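Local coordinates for transcription regulator AsnC/Lrp ligand binding domain-containing protein (Sulfolobus tokodaii, PDB 2ZBC) that probably acts in amino-acid-responsive transcriptional regulation as a stand-alone RAM module, binding isoleucine between subunits of its oligomer, at residues A[2-14]-A[38-52]. Numbering follows the deposited sequence.
Sequences ASAIVLINTDAGG and YDIVVKVEADSMDKL. With ILE (isoleucine), chain J.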
loop_
_atom_site.group_PDB
_atom_site.type_symbol
_atom_site.label_atom_id
_atom_site.label_comp_id
_atom_site.label_asym_id
_atom_site.label_seq_id
_atom_site.Cartn_x
_atom_site.Cartn_y
_atom_site.Cartn_z
ATOM N N ALA A 2 28.341 -3.893 -3.988
ATOM C CA ALA A 2 26.884 -3.485 -4.141
ATOM C C ALA A 2 26.203 -3.636 -2.768
ATOM O O ALA A 2 26.481 -4.620 -2.074
ATOM C CB ALA A 2 26.233 -4.378 -5.101
ATOM N N SER A 3 25.352 -2.665 -2.385
ATOM C CA SER A 3 24.726 -2.586 -1.075
ATOM C C SER A 3 23.216 -2.390 -1.240
ATOM O O SER A 3 22.758 -1.669 -2.117
ATOM C CB SER A 3 25.277 -1.399 -0.285
ATOM O OG SER A 3 26.729 -1.375 -0.265
ATOM N N ALA A 4 22.469 -3.017 -0.350
ATOM C CA ALA A 4 21.074 -2.857 -0.373
ATOM C C ALA A 4 20.492 -3.247 1.004
ATOM O O ALA A 4 21.118 -3.966 1.783
ATOM C CB ALA A 4 20.489 -3.675 -1.479
ATOM N N ILE A 5 19.311 -2.748 1.257
ATOM C CA ILE A 5 18.539 -3.163 2.397
ATOM C C ILE A 5 17.326 -3.874 1.878
ATOM O O ILE A 5 16.634 -3.310 1.012
ATOM C CB ILE A 5 18.138 -1.952 3.166
ATOM C CG1 ILE A 5 19.320 -1.186 3.723
ATOM C CG2 ILE A 5 17.176 -2.316 4.348
ATOM C CD1 ILE A 5 20.022 -1.856 4.742
ATOM N N VAL A 6 17.079 -5.119 2.350
ATOM C CA VAL A 6 15.989 -5.925 1.863
ATOM C C VAL A 6 14.962 -6.118 2.974
ATOM O O VAL A 6 15.306 -6.546 4.070
ATOM C CB VAL A 6 16.475 -7.300 1.380
ATOM C CG1 VAL A 6 15.357 -8.078 0.778
ATOM C CG2 VAL A 6 17.604 -7.135 0.318
ATOM N N LEU A 7 13.723 -5.768 2.683
ATOM C CA LEU A 7 12.621 -5.937 3.627
ATOM C C LEU A 7 11.920 -7.279 3.285
ATOM O O LEU A 7 11.485 -7.505 2.136
ATOM C CB LEU A 7 11.624 -4.780 3.525
ATOM C CG LEU A 7 12.269 -3.381 3.644
ATOM C CD1 LEU A 7 11.316 -2.283 3.338
ATOM C CD2 LEU A 7 12.871 -3.246 5.032
ATOM N N ILE A 8 11.848 -8.181 4.244
ATOM C CA ILE A 8 11.353 -9.530 3.950
ATOM C C ILE A 8 10.034 -9.716 4.671
ATOM O O ILE A 8 9.930 -9.344 5.835
ATOM C CB ILE A 8 12.371 -10.533 4.434
ATOM C CG1 ILE A 8 13.699 -10.382 3.661
ATOM C CG2 ILE A 8 11.895 -11.929 4.185
ATOM C CD1 ILE A 8 14.776 -11.250 4.241
ATOM N N ASN A 9 9.054 -10.335 4.012
ATOM C CA ASN A 9 7.856 -10.833 4.676
ATOM C C ASN A 9 7.945 -12.303 4.590
ATOM O O ASN A 9 8.239 -12.860 3.504
ATOM C CB ASN A 9 6.520 -10.362 4.049
ATOM C CG ASN A 9 6.142 -8.937 4.508
ATOM O OD1 ASN A 9 5.320 -8.705 5.467
ATOM N ND2 ASN A 9 6.711 -7.980 3.812
ATOM N N THR A 10 7.612 -12.963 5.699
ATOM C CA THR A 10 7.633 -14.439 5.740
ATOM C C THR A 10 6.195 -14.982 5.771
ATOM O O THR A 10 5.265 -14.222 5.968
ATOM C CB THR A 10 8.347 -14.961 6.992
ATOM O OG1 THR A 10 7.668 -14.560 8.190
ATOM C CG2 THR A 10 9.727 -14.357 7.116
ATOM N N ASP A 11 6.042 -16.300 5.544
ATOM C CA ASP A 11 4.800 -16.996 5.880
ATOM C C ASP A 11 4.516 -16.702 7.349
ATOM O O ASP A 11 5.452 -16.452 8.174
ATOM C CB ASP A 11 4.924 -18.493 5.695
ATOM C CG ASP A 11 5.008 -18.877 4.253
ATOM O OD1 ASP A 11 4.677 -18.053 3.360
ATOM O OD2 ASP A 11 5.392 -20.015 3.965
ATOM N N ALA A 12 3.232 -16.667 7.700
ATOM C CA ALA A 12 2.897 -16.284 9.076
ATOM C C ALA A 12 3.583 -17.348 9.998
ATOM O O ALA A 12 3.480 -18.572 9.772
ATOM C CB ALA A 12 1.359 -16.158 9.262
ATOM N N GLY A 13 4.339 -16.862 10.966
ATOM C CA GLY A 13 4.989 -17.670 11.949
ATOM C C GLY A 13 6.376 -18.163 11.543
ATOM O O GLY A 13 6.991 -18.796 12.342
ATOM N N GLY A 14 6.864 -17.915 10.337
ATOM C CA GLY A 14 8.174 -18.453 9.948
ATOM C C GLY A 14 9.362 -17.513 10.135
ATOM O O GLY A 14 10.525 -17.841 9.726
ATOM N N TYR A 38 6.527 -5.184 7.631
ATOM C CA TYR A 38 7.549 -6.143 7.236
ATOM C C TYR A 38 8.034 -6.909 8.482
ATOM O O TYR A 38 7.791 -6.491 9.635
ATOM C CB TYR A 38 8.765 -5.383 6.558
ATOM C CG TYR A 38 8.318 -4.425 5.518
ATOM C CD1 TYR A 38 7.951 -4.859 4.262
ATOM C CD2 TYR A 38 8.244 -3.063 5.792
ATOM C CE1 TYR A 38 7.532 -3.980 3.347
ATOM C CE2 TYR A 38 7.822 -2.180 4.870
ATOM C CZ TYR A 38 7.449 -2.642 3.650
ATOM O OH TYR A 38 6.956 -1.702 2.772
ATOM N N ASP A 39 8.650 -8.059 8.238
ATOM C CA ASP A 39 8.976 -8.996 9.255
ATOM C C ASP A 39 10.446 -9.080 9.542
ATOM O O ASP A 39 10.811 -9.264 10.724
ATOM C CB ASP A 39 8.566 -10.347 8.836
ATOM C CG ASP A 39 7.038 -10.433 8.621
ATOM O OD1 ASP A 39 6.324 -9.664 9.290
ATOM O OD2 ASP A 39 6.554 -11.199 7.767
ATOM N N ILE A 40 11.272 -8.958 8.500
ATOM C CA ILE A 40 12.727 -8.942 8.696
ATOM C C ILE A 40 13.395 -7.903 7.801
ATOM O O ILE A 40 12.958 -7.667 6.658
ATOM C CB ILE A 40 13.302 -10.304 8.288
ATOM C CG1 ILE A 40 12.732 -11.455 9.126
ATOM C CG2 ILE A 40 14.806 -10.324 8.284
ATOM C CD1 ILE A 40 13.193 -12.824 8.715
ATOM N N VAL A 41 14.463 -7.290 8.327
ATOM C CA VAL A 41 15.225 -6.247 7.608
ATOM C C VAL A 41 16.611 -6.826 7.531
ATOM O O VAL A 41 17.148 -7.217 8.528
ATOM C CB VAL A 41 15.257 -4.894 8.335
ATOM C CG1 VAL A 41 16.229 -3.953 7.608
ATOM C CG2 VAL A 41 13.927 -4.315 8.527
ATOM N N VAL A 42 17.168 -6.949 6.344
ATOM C CA VAL A 42 18.559 -7.355 6.212
ATOM C C VAL A 42 19.347 -6.286 5.482
ATOM O O VAL A 42 18.809 -5.604 4.597
ATOM C CB VAL A 42 18.745 -8.692 5.440
ATOM C CG1 VAL A 42 18.290 -9.892 6.268
ATOM C CG2 VAL A 42 18.100 -8.694 4.174
ATOM N N LYS A 43 20.585 -6.092 5.877
ATOM C CA LYS A 43 21.544 -5.367 5.020
ATOM C C LYS A 43 22.354 -6.375 4.240
ATOM O O LYS A 43 22.890 -7.331 4.793
ATOM C CB LYS A 43 22.424 -4.465 5.862
ATOM C CG LYS A 43 23.193 -3.421 5.004
ATOM C CD LYS A 43 23.570 -2.250 5.926
ATOM C CE LYS A 43 24.963 -1.805 5.745
ATOM N NZ LYS A 43 25.255 -1.439 4.399
ATOM N N VAL A 44 22.439 -6.202 2.935
ATOM C CA VAL A 44 23.147 -7.130 2.097
ATOM C C VAL A 44 24.294 -6.370 1.494
ATOM O O VAL A 44 24.102 -5.297 1.038
ATOM C CB VAL A 44 22.275 -7.643 0.969
ATOM C CG1 VAL A 44 23.093 -8.453 -0.008
ATOM C CG2 VAL A 44 21.127 -8.425 1.525
ATOM N N GLU A 45 25.490 -6.904 1.599
ATOM C CA GLU A 45 26.659 -6.371 0.885
ATOM C C GLU A 45 27.183 -7.472 -0.016
ATOM O O GLU A 45 27.475 -8.590 0.454
ATOM C CB GLU A 45 27.723 -5.944 1.919
ATOM C CG GLU A 45 29.061 -5.405 1.352
ATOM C CD GLU A 45 28.970 -4.061 0.627
ATOM O OE1 GLU A 45 28.076 -3.219 1.006
ATOM O OE2 GLU A 45 29.791 -3.878 -0.349
ATOM N N ALA A 46 27.209 -7.235 -1.322
ATOM C CA ALA A 46 27.749 -8.218 -2.197
ATOM C C ALA A 46 28.856 -7.524 -3.053
ATOM O O ALA A 46 28.967 -6.297 -3.114
ATOM C CB ALA A 46 26.711 -8.835 -3.073
ATOM N N ASP A 47 29.602 -8.362 -3.707
ATOM C CA ASP A 47 30.825 -7.950 -4.395
ATOM C C ASP A 47 30.444 -7.190 -5.669
ATOM O O ASP A 47 31.177 -6.314 -6.152
ATOM C CB ASP A 47 31.633 -9.208 -4.760
ATOM C CG ASP A 47 32.385 -9.806 -3.600
ATOM O OD1 ASP A 47 32.560 -9.222 -2.521
ATOM O OD2 ASP A 47 32.866 -10.902 -3.738
ATOM N N SER A 48 29.290 -7.506 -6.244
ATOM C CA SER A 48 28.826 -6.857 -7.459
ATOM C C SER A 48 27.301 -6.814 -7.511
ATOM O O SER A 48 26.655 -7.567 -6.714
ATOM C CB SER A 48 29.287 -7.693 -8.646
ATOM O OG SER A 48 28.704 -8.951 -8.590
HETATM N N MSE A 49 26.774 -6.107 -8.516
HETATM C CA MSE A 49 25.316 -6.011 -8.725
HETATM C C MSE A 49 24.757 -7.392 -9.200
HETATM O O MSE A 49 23.704 -7.884 -8.670
HETATM C CB MSE A 49 24.943 -4.830 -9.667
HETATM C CG MSE A 49 24.900 -3.416 -8.971
HETATM SE SE MSE A 49 23.680 -3.188 -7.580
HETATM C CE MSE A 49 21.999 -3.180 -8.623
ATOM N N ASP A 50 25.467 -8.085 -10.082
ATOM C CA ASP A 50 25.094 -9.481 -10.413
ATOM C C ASP A 50 25.023 -10.393 -9.163
ATOM O O ASP A 50 24.109 -11.246 -9.024
ATOM C CB ASP A 50 26.100 -10.097 -11.392
ATOM C CG ASP A 50 25.894 -9.638 -12.829
ATOM O OD1 ASP A 50 25.078 -8.694 -13.079
ATOM O OD2 ASP A 50 26.442 -10.196 -13.800
ATOM N N LYS A 51 26.046 -10.306 -8.313
ATOM C CA LYS A 51 26.040 -11.146 -7.105
ATOM C C LYS A 51 24.924 -10.755 -6.111
ATOM O O LYS A 51 24.338 -11.639 -5.549
ATOM C CB LYS A 51 27.421 -11.245 -6.429
ATOM C CG LYS A 51 28.382 -12.168 -7.227
ATOM C CD LYS A 51 29.853 -12.062 -6.753
ATOM C CE LYS A 51 30.878 -12.683 -7.725
ATOM N NZ LYS A 51 30.856 -14.192 -7.870
ATOM N N LEU A 52 24.557 -9.463 -6.050
ATOM C CA LEU A 52 23.409 -9.015 -5.311
ATOM C C LEU A 52 22.153 -9.651 -5.911
ATOM O O LEU A 52 21.344 -10.200 -5.163
ATOM C CB LEU A 52 23.266 -7.479 -5.347
ATOM C CG LEU A 52 21.989 -6.966 -4.629
ATOM C CD1 LEU A 52 22.130 -7.085 -3.172
ATOM C CD2 LEU A 52 21.672 -5.544 -4.956
HETATM N N ILE J . 6.064 -8.002 11.466
HETATM C CA ILE J . 5.153 -8.937 12.207
HETATM C C ILE J . 4.121 -8.225 12.978
HETATM O O ILE J . 4.270 -6.991 13.118
HETATM C CB ILE J . 5.927 -9.936 13.082
HETATM C CG1 ILE J . 6.507 -9.307 14.367
HETATM C CG2 ILE J . 6.943 -10.636 12.285
HETATM C CD1 ILE J . 7.119 -10.340 15.333
HETATM O OXT ILE J . 3.171 -8.933 13.339
#
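Leu7 lies over one face of the Tyr38 ring, its CD1 3.9 Å from the ring centroid in a CH-pi contact close to the ring normal. With CG anti to its carbonyl carbon (chi1 -53°), Leu7 splits its methyls between two partners. CD1 takes the ring, while CD2 runs alongside Val41 and meets its CG2. The Tyr38 hydroxyl bonds to that of Tyr38 of a second subunit, and Leu7 packs on its own copy there, so this side of the sheet faces a subunit interface. Further along the same face, Ile5 CD1 rests on the aliphatic part of Lys43, 3.5 Å from CG. At the strand ends Ser3 OG gives a hydrogen bond to the syn side of Glu45 OE1.

The other face is apolar. Val6 and Val42 lie side by side, with Val6 CB 3.5 Å from Val42 CG2. Ile8 crosses Ile40 at an angle, and helices 15-22 and 49-60 pack against this layer.

Near Asp39 the pairing changes. Ile8 O accepts from both Asp39 N and Ile40 N, each at 3.0 Å, which makes a classic beta bulge. The Asp39 carboxylate then holds three partners. OD2 receives Thr10 N on its anti lone pair at 2.9 Å and also forms a salt bridge with Arg61 of a third subunit. OD1 accepts from the bound isoleucine N at 2.8 Å. Replacing Asp39 by an alanine removes both oxygens and would probably leave the ligand's ammonium and that arginine without their carboxylate mate, and Thr10 N without its acceptor.

Strands 3-10 and 40-45 are the central antiparallel pair of the four-stranded sheet. An isoleucine pocket, shared with the third subunit, lies at the bulged end. Sheet and two backing helices form the ferredoxin-like fold of the Lrp/AsnC RAM domain.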